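Local coordinates for protein DNA helicase RecQ (Deinococcus radiodurans, PDB 4Q48) that probably couples ATP hydrolysis to the unwinding of duplex DNA, translocating in the 3'-5' direction; this chain is its zinc-containing catalytic core, at residues R11-W20 / L54-L62; L125-E135 / E160-F171. All blocks are in the same frame, centred on the assembly; numbering follows the deposited sequence.

Interaction 1 (R11-W20 / L54-L62); sequences RALHLLQTIW and LCYQLPSLL
Trp20 of helix 10-20 lies against Leu54 of helix 50-62. The Leu54 methyl CD1 makes a CH-pi contact over one indole face, 3.4 Å from the centroid of the Trp20 six-membered ring. Leu54 has its CG anti to the backbone N (chi1 -178°), which carries the branch across to the indole. Gln57 meets the same ring at its edge, with CB in the ring plane, 3.7 Å from Trp20 CH2. Its amide plane is turned 57° from the indole. Gln57 NE2 is hydrogen-bonded to Tyr119 OH, which anchors the amide. The well-packed part continues at Leu58, a knob set among Ala12, Leu15, Leu16 and Trp20. Its branches divide: CD1 meets Leu15 CB at 3.9 Å, and CD2 meets Leu16 CD1. Phe25 also touches both Leu16 and Leu58.

The other side lies nearer solvent. The partly exposed Ile19 and Leu61 meet tip to tip, CD1 to CD1, at 3.5 Å. Leu62 straddles the first turn of the partner, with CD1 on Ala12 CB at 3.7 Å and CD2 on the aliphatic CG of Arg11, exposed at the margin. The same CD2 lies over one face of the Arg11 guanidinium, toward its rim.

The helix axes run at 119° to each other. Gly49, just before helix 50-62, and Gly51, Lys52 and Ser53 in its first turn belong to the P-loop and bind ADP in this protein. Helix 10-20 leads into Tyr22, Ala24, Arg26 and Gln29, which bind ADP too. The contact thus packs two helices next to the nucleotide site of the first RecA-like helicase domain.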
loop_
_atom_site.group_PDB
_atom_site.type_symbol
_atom_site.label_atom_id
_atom_site.label_comp_id
_atom_site.label_asym_id
_atom_site.label_seq_id
_atom_site.Cartn_x
_atom_site.Cartn_y
_atom_site.Cartn_z
ATOM N N ARG A 11 32.206 -1.200 -2.765
ATOM C CA ARG A 11 32.393 -1.301 -1.328
ATOM C C ARG A 11 31.072 -1.670 -0.666
ATOM O O ARG A 11 31.046 -2.256 0.426
ATOM C CB ARG A 11 32.939 0.001 -0.774
ATOM C CG ARG A 11 33.106 0.056 0.737
ATOM C CD ARG A 11 33.833 1.331 1.079
ATOM N NE ARG A 11 33.540 2.335 0.059
ATOM C CZ ARG A 11 33.378 3.630 0.294
ATOM N NH1 ARG A 11 33.459 4.095 1.538
ATOM N NH2 ARG A 11 33.118 4.452 -0.716
ATOM N N ALA A 12 29.977 -1.322 -1.340
ATOM C CA ALA A 12 28.650 -1.669 -0.861
ATOM C C ALA A 12 28.491 -3.183 -0.796
ATOM O O ALA A 12 28.061 -3.735 0.215
ATOM C CB ALA A 12 27.574 -1.054 -1.758
ATOM N N LEU A 13 28.882 -3.845 -1.879
ATOM C CA LEU A 13 28.877 -5.299 -1.948
ATOM C C LEU A 13 29.722 -5.983 -0.891
ATOM O O LEU A 13 29.327 -7.028 -0.379
ATOM C CB LEU A 13 29.324 -5.759 -3.336
ATOM C CG LEU A 13 28.309 -5.459 -4.446
ATOM C CD1 LEU A 13 28.899 -5.722 -5.835
ATOM C CD2 LEU A 13 27.000 -6.241 -4.239
ATOM N N HIS A 14 30.885 -5.434 -0.571
ATOM C CA HIS A 14 31.683 -6.030 0.497
ATOM C C HIS A 14 30.923 -6.012 1.828
ATOM O O HIS A 14 30.971 -6.976 2.592
ATOM C CB HIS A 14 33.025 -5.315 0.642
ATOM C CG HIS A 14 33.845 -5.800 1.796
ATOM N ND1 HIS A 14 33.659 -5.348 3.085
ATOM C CD2 HIS A 14 34.872 -6.680 1.853
ATOM C CE1 HIS A 14 34.527 -5.938 3.887
ATOM N NE2 HIS A 14 35.277 -6.750 3.164
ATOM N N LEU A 15 30.229 -4.910 2.105
ATOM C CA LEU A 15 29.476 -4.795 3.346
ATOM C C LEU A 15 28.193 -5.613 3.257
ATOM O O LEU A 15 27.760 -6.208 4.243
ATOM C CB LEU A 15 29.163 -3.330 3.674
ATOM C CG LEU A 15 30.300 -2.510 4.301
ATOM C CD1 LEU A 15 29.939 -1.041 4.348
ATOM C CD2 LEU A 15 30.655 -2.995 5.686
ATOM N N LEU A 16 27.607 -5.641 2.063
ATOM C CA LEU A 16 26.382 -6.389 1.815
ATOM C C LEU A 16 26.495 -7.808 2.351
ATOM O O LEU A 16 25.626 -8.252 3.103
ATOM C CB LEU A 16 26.047 -6.397 0.321
ATOM C CG LEU A 16 24.687 -6.982 -0.068
ATOM C CD1 LEU A 16 23.587 -6.210 0.625
ATOM C CD2 LEU A 16 24.488 -6.923 -1.582
ATOM N N GLN A 17 27.541 -8.539 1.985
ATOM C CA GLN A 17 27.580 -9.921 2.435
ATOM C C GLN A 17 28.509 -10.160 3.642
ATOM O O GLN A 17 28.419 -11.207 4.289
ATOM C CB GLN A 17 27.930 -10.876 1.297
ATOM C CG GLN A 17 27.425 -12.285 1.633
ATOM C CD GLN A 17 27.272 -13.207 0.448
ATOM O OE1 GLN A 17 27.814 -12.968 -0.629
ATOM N NE2 GLN A 17 26.503 -14.271 0.640
ATOM N N THR A 18 29.356 -9.200 4.001
ATOM C CA THR A 18 30.083 -9.346 5.266
ATOM C C THR A 18 29.162 -9.049 6.454
ATOM O O THR A 18 29.545 -9.247 7.614
ATOM C CB THR A 18 31.343 -8.426 5.350
ATOM O OG1 THR A 18 32.197 -8.875 6.409
ATOM C CG2 THR A 18 30.961 -6.987 5.636
ATOM N N ILE A 19 27.951 -8.575 6.165
ATOM C CA ILE A 19 26.990 -8.232 7.211
ATOM C C ILE A 19 25.624 -8.883 7.026
ATOM O O ILE A 19 25.123 -9.528 7.942
ATOM C CB ILE A 19 26.833 -6.691 7.324
ATOM C CG1 ILE A 19 28.138 -6.090 7.857
ATOM C CG2 ILE A 19 25.709 -6.316 8.267
ATOM C CD1 ILE A 19 28.226 -4.607 7.727
ATOM N N TRP A 20 25.025 -8.732 5.848
ATOM C CA TRP A 20 23.654 -9.219 5.628
ATOM C C TRP A 20 23.621 -10.695 5.216
ATOM O O TRP A 20 22.742 -11.455 5.634
ATOM C CB TRP A 20 22.959 -8.387 4.548
ATOM C CG TRP A 20 22.091 -7.268 5.045
ATOM C CD1 TRP A 20 20.738 -7.286 5.226
ATOM C CD2 TRP A 20 22.529 -5.964 5.417
ATOM N NE1 TRP A 20 20.305 -6.062 5.678
ATOM C CE2 TRP A 20 21.387 -5.236 5.809
ATOM C CE3 TRP A 20 23.780 -5.339 5.460
ATOM C CZ2 TRP A 20 21.458 -3.910 6.235
ATOM C CZ3 TRP A 20 23.854 -4.026 5.882
ATOM C CH2 TRP A 20 22.696 -3.322 6.266
ATOM N N LEU A 54 17.659 -2.253 4.449
ATOM C CA LEU A 54 18.954 -2.228 3.775
ATOM C C LEU A 54 19.223 -0.902 3.059
ATOM O O LEU A 54 20.361 -0.466 2.907
ATOM C CB LEU A 54 18.983 -3.360 2.755
ATOM C CG LEU A 54 20.195 -3.658 1.888
ATOM C CD1 LEU A 54 21.333 -4.189 2.734
ATOM C CD2 LEU A 54 19.808 -4.664 0.834
ATOM N N CYS A 55 18.143 -0.286 2.602
ATOM C CA CYS A 55 18.191 0.884 1.756
ATOM C C CYS A 55 18.632 2.149 2.479
ATOM O O CYS A 55 18.968 3.148 1.835
ATOM C CB CYS A 55 16.828 1.077 1.107
ATOM S SG CYS A 55 16.456 -0.253 -0.083
ATOM N N TYR A 56 18.590 2.143 3.806
ATOM C CA TYR A 56 19.186 3.243 4.536
ATOM C C TYR A 56 20.307 2.769 5.441
ATOM O O TYR A 56 21.253 3.508 5.689
ATOM C CB TYR A 56 18.144 4.022 5.340
ATOM C CG TYR A 56 17.387 3.238 6.374
ATOM C CD1 TYR A 56 17.959 2.920 7.600
ATOM C CD2 TYR A 56 16.070 2.858 6.145
ATOM C CE1 TYR A 56 17.243 2.204 8.559
ATOM C CE2 TYR A 56 15.348 2.148 7.095
ATOM C CZ TYR A 56 15.931 1.822 8.298
ATOM O OH TYR A 56 15.197 1.122 9.237
ATOM N N GLN A 57 20.205 1.547 5.941
ATOM C CA GLN A 57 21.219 0.993 6.835
ATOM C C GLN A 57 22.562 0.853 6.139
ATOM O O GLN A 57 23.604 1.190 6.692
ATOM C CB GLN A 57 20.766 -0.368 7.340
ATOM C CG GLN A 57 19.636 -0.305 8.341
ATOM C CD GLN A 57 19.084 -1.673 8.661
ATOM O OE1 GLN A 57 19.164 -2.595 7.855
ATOM N NE2 GLN A 57 18.555 -1.822 9.853
ATOM N N LEU A 58 22.531 0.374 4.905
ATOM C CA LEU A 58 23.750 0.168 4.143
ATOM C C LEU A 58 24.358 1.521 3.735
ATOM O O LEU A 58 25.549 1.744 3.952
ATOM C CB LEU A 58 23.470 -0.731 2.931
ATOM C CG LEU A 58 24.615 -1.199 2.048
ATOM C CD1 LEU A 58 25.836 -1.527 2.867
ATOM C CD2 LEU A 58 24.166 -2.421 1.274
ATOM N N PRO A 59 23.548 2.430 3.151
ATOM C CA PRO A 59 24.111 3.765 2.940
ATOM C C PRO A 59 24.646 4.406 4.232
ATOM O O PRO A 59 25.672 5.086 4.166
ATOM C CB PRO A 59 22.922 4.562 2.390
ATOM C CG PRO A 59 22.055 3.537 1.750
ATOM C CD PRO A 59 22.179 2.324 2.604
ATOM N N SER A 60 23.988 4.210 5.373
ATOM C CA SER A 60 24.516 4.761 6.618
ATOM C C SER A 60 25.913 4.189 6.927
ATOM O O SER A 60 26.782 4.880 7.479
ATOM C CB SER A 60 23.554 4.526 7.779
ATOM O OG SER A 60 22.282 5.146 7.553
ATOM N N LEU A 61 26.160 2.953 6.526
ATOM C CA LEU A 61 27.485 2.379 6.733
ATOM C C LEU A 61 28.489 2.906 5.708
ATOM O O LEU A 61 29.697 2.971 5.964
ATOM C CB LEU A 61 27.446 0.855 6.671
ATOM C CG LEU A 61 26.692 0.170 7.807
ATOM C CD1 LEU A 61 26.873 -1.340 7.708
ATOM C CD2 LEU A 61 27.086 0.716 9.181
ATOM N N LEU A 62 27.995 3.251 4.530
ATOM C CA LEU A 62 28.888 3.686 3.465
ATOM C C LEU A 62 29.347 5.136 3.633
ATOM O O LEU A 62 30.493 5.463 3.334
ATOM C CB LEU A 62 28.228 3.467 2.103
ATOM C CG LEU A 62 28.185 1.971 1.807
ATOM C CD1 LEU A 62 27.156 1.608 0.738
ATOM C CD2 LEU A 62 29.572 1.494 1.411
#

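Interaction 2 (L125-E135 / E160-F171); sequences LLMPRTLDLLE and EYQQLSVLAERF
A salt-bridge network joins Arg170 to Asp132 and Glu135 at the surface of the first RecA-like domain. Arg170 NH2 donates to Asp132 OD1 at 2.6 Å, and the oxygen lies close to the guanidinium plane. The N-H...O angle is 147°, so the bond is moderately bent. Glu135 also comes at the guanidinium edge, but more loosely: its OE2 takes weak bonds from both NE and NH2 of Arg170, each at 3.4 Å. NH2 is therefore shared by two carboxylates. A bend in the arginine chain (chi3 71°) turns the group across helix 128-135, where Leu131 CB lies over one guanidinium face. An alanine at Arg170 would take away the guanidinium, and Asp132 and Glu135 would probably be left as two neighbouring carboxylates without their shared counter-charge.

Beneath the charges the contact is apolar. The Phe171 ring reaches under helix 128-135, with CE1 3.7 Å from Leu131 CD2. Its CZ is 3.7 Å from Leu134 CB, and the Leu131 carbonyl oxygen faces the ring edge. At the other end Leu125 CD2 meets Leu164 CD2 at 3.6 Å, the two side chains crossing at about a right angle. Leu125 CD2 also touches Leu167 CD2 at 3.8 Å. Leu126 spreads over the partner: CD2 meets Leu164 CD2 and Val166 CG1, while CD1 lies 3.7 Å from Glu160 O.

Helices 128-135 and 165-170 run 39° apart and rest on the parallel sheet. Leu125 and Leu164 both touch Val70, and Leu134 reaches Ile68, on strand 66-70. Leu167 touches Phe142 and Ile144 of strand 139-145, and the Phe171 ring meets that of Phe142.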
loop_
_atom_site.group_PDB
_atom_site.type_symbol
_atom_site.label_atom_id
_atom_site.label_comp_id
_atom_site.label_asym_id
_atom_site.label_seq_id
_atom_site.Cartn_x
_atom_site.Cartn_y
_atom_site.Cartn_z
ATOM N N LEU A 125 12.891 14.048 17.687
ATOM C CA LEU A 125 13.573 14.720 16.589
ATOM C C LEU A 125 13.169 16.176 16.392
ATOM O O LEU A 125 14.015 17.035 16.128
ATOM C CB LEU A 125 13.346 13.976 15.277
ATOM C CG LEU A 125 13.850 14.731 14.045
ATOM C CD1 LEU A 125 15.357 14.725 14.043
ATOM C CD2 LEU A 125 13.329 14.149 12.730
ATOM N N LEU A 126 11.883 16.470 16.527
ATOM C CA LEU A 126 11.402 17.783 16.113
ATOM C C LEU A 126 11.608 18.826 17.196
ATOM O O LEU A 126 11.421 20.020 16.946
ATOM C CB LEU A 126 9.927 17.702 15.698
ATOM C CG LEU A 126 9.667 16.834 14.468
ATOM C CD1 LEU A 126 8.268 16.251 14.488
ATOM C CD2 LEU A 126 9.882 17.652 13.220
ATOM N N MET A 127 11.989 18.378 18.391
ATOM C CA MET A 127 12.325 19.288 19.491
ATOM C C MET A 127 13.484 20.224 19.074
ATOM O O MET A 127 14.518 19.757 18.535
ATOM C CB MET A 127 12.724 18.511 20.750
ATOM C CG MET A 127 11.622 17.772 21.474
ATOM S SD MET A 127 12.323 16.874 22.884
ATOM C CE MET A 127 10.830 16.488 23.817
ATOM N N PRO A 128 13.331 21.545 19.323
ATOM C CA PRO A 128 14.312 22.535 18.846
ATOM C C PRO A 128 15.725 22.226 19.345
ATOM O O PRO A 128 16.712 22.391 18.630
ATOM C CB PRO A 128 13.792 23.857 19.431
ATOM C CG PRO A 128 12.337 23.614 19.699
ATOM C CD PRO A 128 12.277 22.173 20.139
ATOM N N ARG A 129 15.797 21.727 20.567
ATOM C CA ARG A 129 17.061 21.291 21.131
ATOM C C ARG A 129 17.679 20.149 20.325
ATOM O O ARG A 129 18.880 20.178 20.019
ATOM C CB ARG A 129 16.870 20.887 22.585
ATOM C CG ARG A 129 18.121 20.500 23.268
ATOM C CD ARG A 129 17.805 19.665 24.473
ATOM N NE ARG A 129 18.998 19.240 25.194
ATOM C CZ ARG A 129 19.437 17.990 25.196
ATOM N NH1 ARG A 129 18.773 17.076 24.497
ATOM N NH2 ARG A 129 20.535 17.656 25.878
ATOM N N THR A 130 16.875 19.147 19.974
ATOM C CA THR A 130 17.406 17.990 19.269
ATOM C C THR A 130 17.980 18.372 17.893
ATOM O O THR A 130 19.036 17.892 17.491
ATOM C CB THR A 130 16.306 16.903 19.087
ATOM O OG1 THR A 130 15.831 16.485 20.366
ATOM C CG2 THR A 130 16.837 15.681 18.321
ATOM N N LEU A 131 17.297 19.263 17.193
ATOM C CA LEU A 131 17.737 19.675 15.866
ATOM C C LEU A 131 19.082 20.409 15.959
ATOM O O LEU A 131 19.904 20.353 15.040
ATOM C CB LEU A 131 16.664 20.544 15.212
ATOM C CG LEU A 131 15.466 19.708 14.734
ATOM C CD1 LEU A 131 14.244 20.575 14.628
ATOM C CD2 LEU A 131 15.716 18.986 13.410
ATOM N N ASP A 132 19.315 21.063 17.094
ATOM C CA ASP A 132 20.569 21.767 17.325
ATOM C C ASP A 132 21.748 20.786 17.468
ATOM O O ASP A 132 22.809 21.023 16.863
ATOM C CB ASP A 132 20.465 22.645 18.587
ATOM C CG ASP A 132 19.748 23.975 18.335
ATOM O OD1 ASP A 132 19.537 24.347 17.167
ATOM O OD2 ASP A 132 19.366 24.645 19.317
ATOM N N LEU A 133 21.563 19.693 18.233
ATOM C CA LEU A 133 22.609 18.676 18.407
ATOM C C LEU A 133 23.012 18.109 17.064
ATOM O O LEU A 133 24.207 17.926 16.758
ATOM C CB LEU A 133 22.165 17.513 19.281
ATOM C CG LEU A 133 21.939 17.632 20.786
ATOM C CD1 LEU A 133 22.080 16.254 21.365
ATOM C CD2 LEU A 133 22.902 18.582 21.480
ATOM N N LEU A 134 22.004 17.859 16.242
ATOM C CA LEU A 134 22.247 17.238 14.963
ATOM C C LEU A 134 23.171 18.107 14.142
ATOM O O LEU A 134 24.022 17.606 13.398
ATOM C CB LEU A 134 20.916 17.014 14.251
ATOM C CG LEU A 134 20.112 15.859 14.877
ATOM C CD1 LEU A 134 18.679 15.871 14.404
ATOM C CD2 LEU A 134 20.766 14.527 14.534
ATOM N N GLU A 135 23.025 19.421 14.308
ATOM C CA GLU A 135 23.821 20.373 13.552
ATOM C C GLU A 135 25.294 20.248 13.920
ATOM O O GLU A 135 26.171 20.482 13.071
ATOM C CB GLU A 135 23.312 21.787 13.783
ATOM C CG GLU A 135 22.385 22.262 12.696
ATOM C CD GLU A 135 21.733 23.608 13.001
ATOM O OE1 GLU A 135 22.056 24.213 14.040
ATOM O OE2 GLU A 135 20.863 24.048 12.212
ATOM N N GLU A 160 2.653 14.983 14.168
ATOM C CA GLU A 160 4.107 15.059 14.214
ATOM C C GLU A 160 4.633 14.996 12.793
ATOM O O GLU A 160 5.333 15.896 12.331
ATOM C CB GLU A 160 4.697 13.891 15.018
ATOM C CG GLU A 160 4.018 13.560 16.347
ATOM C CD GLU A 160 4.484 12.216 16.929
ATOM O OE1 GLU A 160 5.304 12.218 17.885
ATOM O OE2 GLU A 160 4.056 11.157 16.399
ATOM N N TYR A 161 4.273 13.919 12.104
ATOM C CA TYR A 161 4.871 13.599 10.820
ATOM C C TYR A 161 4.813 14.689 9.746
ATOM O O TYR A 161 5.712 14.752 8.916
ATOM C CB TYR A 161 4.278 12.288 10.280
ATOM C CG TYR A 161 5.252 11.149 10.490
ATOM C CD1 TYR A 161 5.635 10.760 11.769
ATOM C CD2 TYR A 161 5.878 10.535 9.400
ATOM C CE1 TYR A 161 6.573 9.749 11.959
ATOM C CE2 TYR A 161 6.819 9.530 9.578
ATOM C CZ TYR A 161 7.172 9.140 10.863
ATOM O OH TYR A 161 8.115 8.135 11.044
ATOM N N GLN A 162 3.829 15.584 9.762
ATOM C CA GLN A 162 3.809 16.558 8.679
ATOM C C GLN A 162 4.634 17.781 9.040
ATOM O O GLN A 162 4.645 18.759 8.295
ATOM C CB GLN A 162 2.391 17.029 8.356
ATOM C CG GLN A 162 1.594 17.446 9.578
ATOM C CD GLN A 162 0.176 17.839 9.228
ATOM O OE1 GLN A 162 -0.204 17.848 8.055
ATOM N NE2 GLN A 162 -0.605 18.206 10.237
ATOM N N GLN A 163 5.329 17.728 10.171
ATOM C CA GLN A 163 6.297 18.763 10.515
ATOM C C GLN A 163 7.708 18.466 9.993
ATOM O O GLN A 163 8.566 19.358 9.949
ATOM C CB GLN A 163 6.339 18.967 12.016
ATOM C CG GLN A 163 5.000 19.317 12.601
ATOM C CD GLN A 163 5.118 19.765 14.036
ATOM O OE1 GLN A 163 6.148 20.320 14.440
ATOM N NE2 GLN A 163 4.082 19.494 14.833
ATOM N N LEU A 164 7.932 17.222 9.573
ATOM C CA LEU A 164 9.224 16.783 9.046
ATOM C C LEU A 164 9.588 17.520 7.771
ATOM O O LEU A 164 10.601 17.210 7.131
ATOM C CB LEU A 164 9.200 15.281 8.765
ATOM C CG LEU A 164 9.130 14.401 10.012
ATOM C CD1 LEU A 164 9.143 12.950 9.627
ATOM C CD2 LEU A 164 10.237 14.728 11.017
ATOM N N SER A 165 8.733 18.471 7.395
ATOM C CA SER A 165 9.097 19.589 6.534
ATOM C C SER A 165 10.511 20.041 6.830
ATOM O O SER A 165 11.300 20.315 5.927
ATOM C CB SER A 165 8.143 20.767 6.741
ATOM O OG SER A 165 6.802 20.340 6.900
ATOM N N VAL A 166 10.804 20.096 8.125
ATOM C CA VAL A 166 11.972 20.768 8.671
ATOM C C VAL A 166 13.321 20.116 8.327
ATOM O O VAL A 166 14.334 20.792 8.311
ATOM C CB VAL A 166 11.833 20.877 10.219
ATOM C CG1 VAL A 166 12.379 19.632 10.902
ATOM C CG2 VAL A 166 12.521 22.112 10.751
ATOM N N LEU A 167 13.351 18.827 8.019
ATOM C CA LEU A 167 14.630 18.202 7.705
ATOM C C LEU A 167 15.226 18.839 6.468
ATOM O O LEU A 167 16.415 19.142 6.438
ATOM C CB LEU A 167 14.509 16.695 7.498
ATOM C CG LEU A 167 14.097 15.923 8.749
ATOM C CD1 LEU A 167 14.165 14.434 8.467
ATOM C CD2 LEU A 167 14.888 16.315 10.000
ATOM N N ALA A 168 14.410 19.027 5.439
ATOM C CA ALA A 168 14.884 19.668 4.220
ATOM C C ALA A 168 15.258 21.146 4.438
ATOM O O ALA A 168 16.051 21.703 3.676
ATOM C CB ALA A 168 13.853 19.537 3.138
ATOM N N GLU A 169 14.674 21.792 5.447
ATOM C CA GLU A 169 15.036 23.182 5.752
ATOM C C GLU A 169 16.382 23.303 6.433
ATOM O O GLU A 169 17.332 23.830 5.874
ATOM C CB GLU A 169 13.987 23.846 6.637
ATOM C CG GLU A 169 13.007 24.732 5.892
ATOM C CD GLU A 169 11.656 24.813 6.586
ATOM O OE1 GLU A 169 10.706 24.097 6.158
ATOM O OE2 GLU A 169 11.558 25.589 7.568
ATOM N N ARG A 170 16.472 22.763 7.639
ATOM C CA ARG A 170 17.642 22.971 8.468
ATOM C C ARG A 170 18.840 22.152 8.014
ATOM O O ARG A 170 19.976 22.453 8.405
ATOM C CB ARG A 170 17.294 22.716 9.939
ATOM C CG ARG A 170 16.641 23.963 10.525
ATOM C CD ARG A 170 16.304 23.897 11.986
ATOM N NE ARG A 170 17.499 23.937 12.798
ATOM C CZ ARG A 170 17.500 24.009 14.125
ATOM N NH1 ARG A 170 16.361 24.058 14.797
ATOM N NH2 ARG A 170 18.650 24.020 14.789
ATOM N N PHE A 171 18.599 21.145 7.177
ATOM C CA PHE A 171 19.671 20.290 6.665
ATOM C C PHE A 171 19.527 20.001 5.186
ATOM O O PHE A 171 19.349 18.848 4.812
ATOM C CB PHE A 171 19.711 18.946 7.409
ATOM C CG PHE A 171 19.672 19.074 8.901
ATOM C CD1 PHE A 171 18.469 19.124 9.566
ATOM C CD2 PHE A 171 20.844 19.160 9.625
ATOM C CE1 PHE A 171 18.438 19.253 10.923
ATOM C CE2 PHE A 171 20.825 19.292 10.973
ATOM C CZ PHE A 171 19.625 19.337 11.634
#

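Interaction 1 comes first along the chain and closes before interaction 2 opens. Their centres are 26 Å apart, and their nearest atoms about 10 Å. Both belong to the first RecA-like domain and share strand 139-145 of its seven-stranded parallel sheet. Helix 50-62 touches Leu141 and Ala143 of this strand, whereas 160-171 touches Phe142 and Ile144. The alternation indicates that helix 50-62 and segment 160-171 lie on opposite faces of the sheet, with helix 10-20 packed against helix 50-62. Tyr56 also touches Asp145, and Tyr161 OH bonds to its carbonyl oxygen. Interaction 1 borders the ADP site, while interaction 2 lies away from the annotated sites and forms part of the layer on the other face.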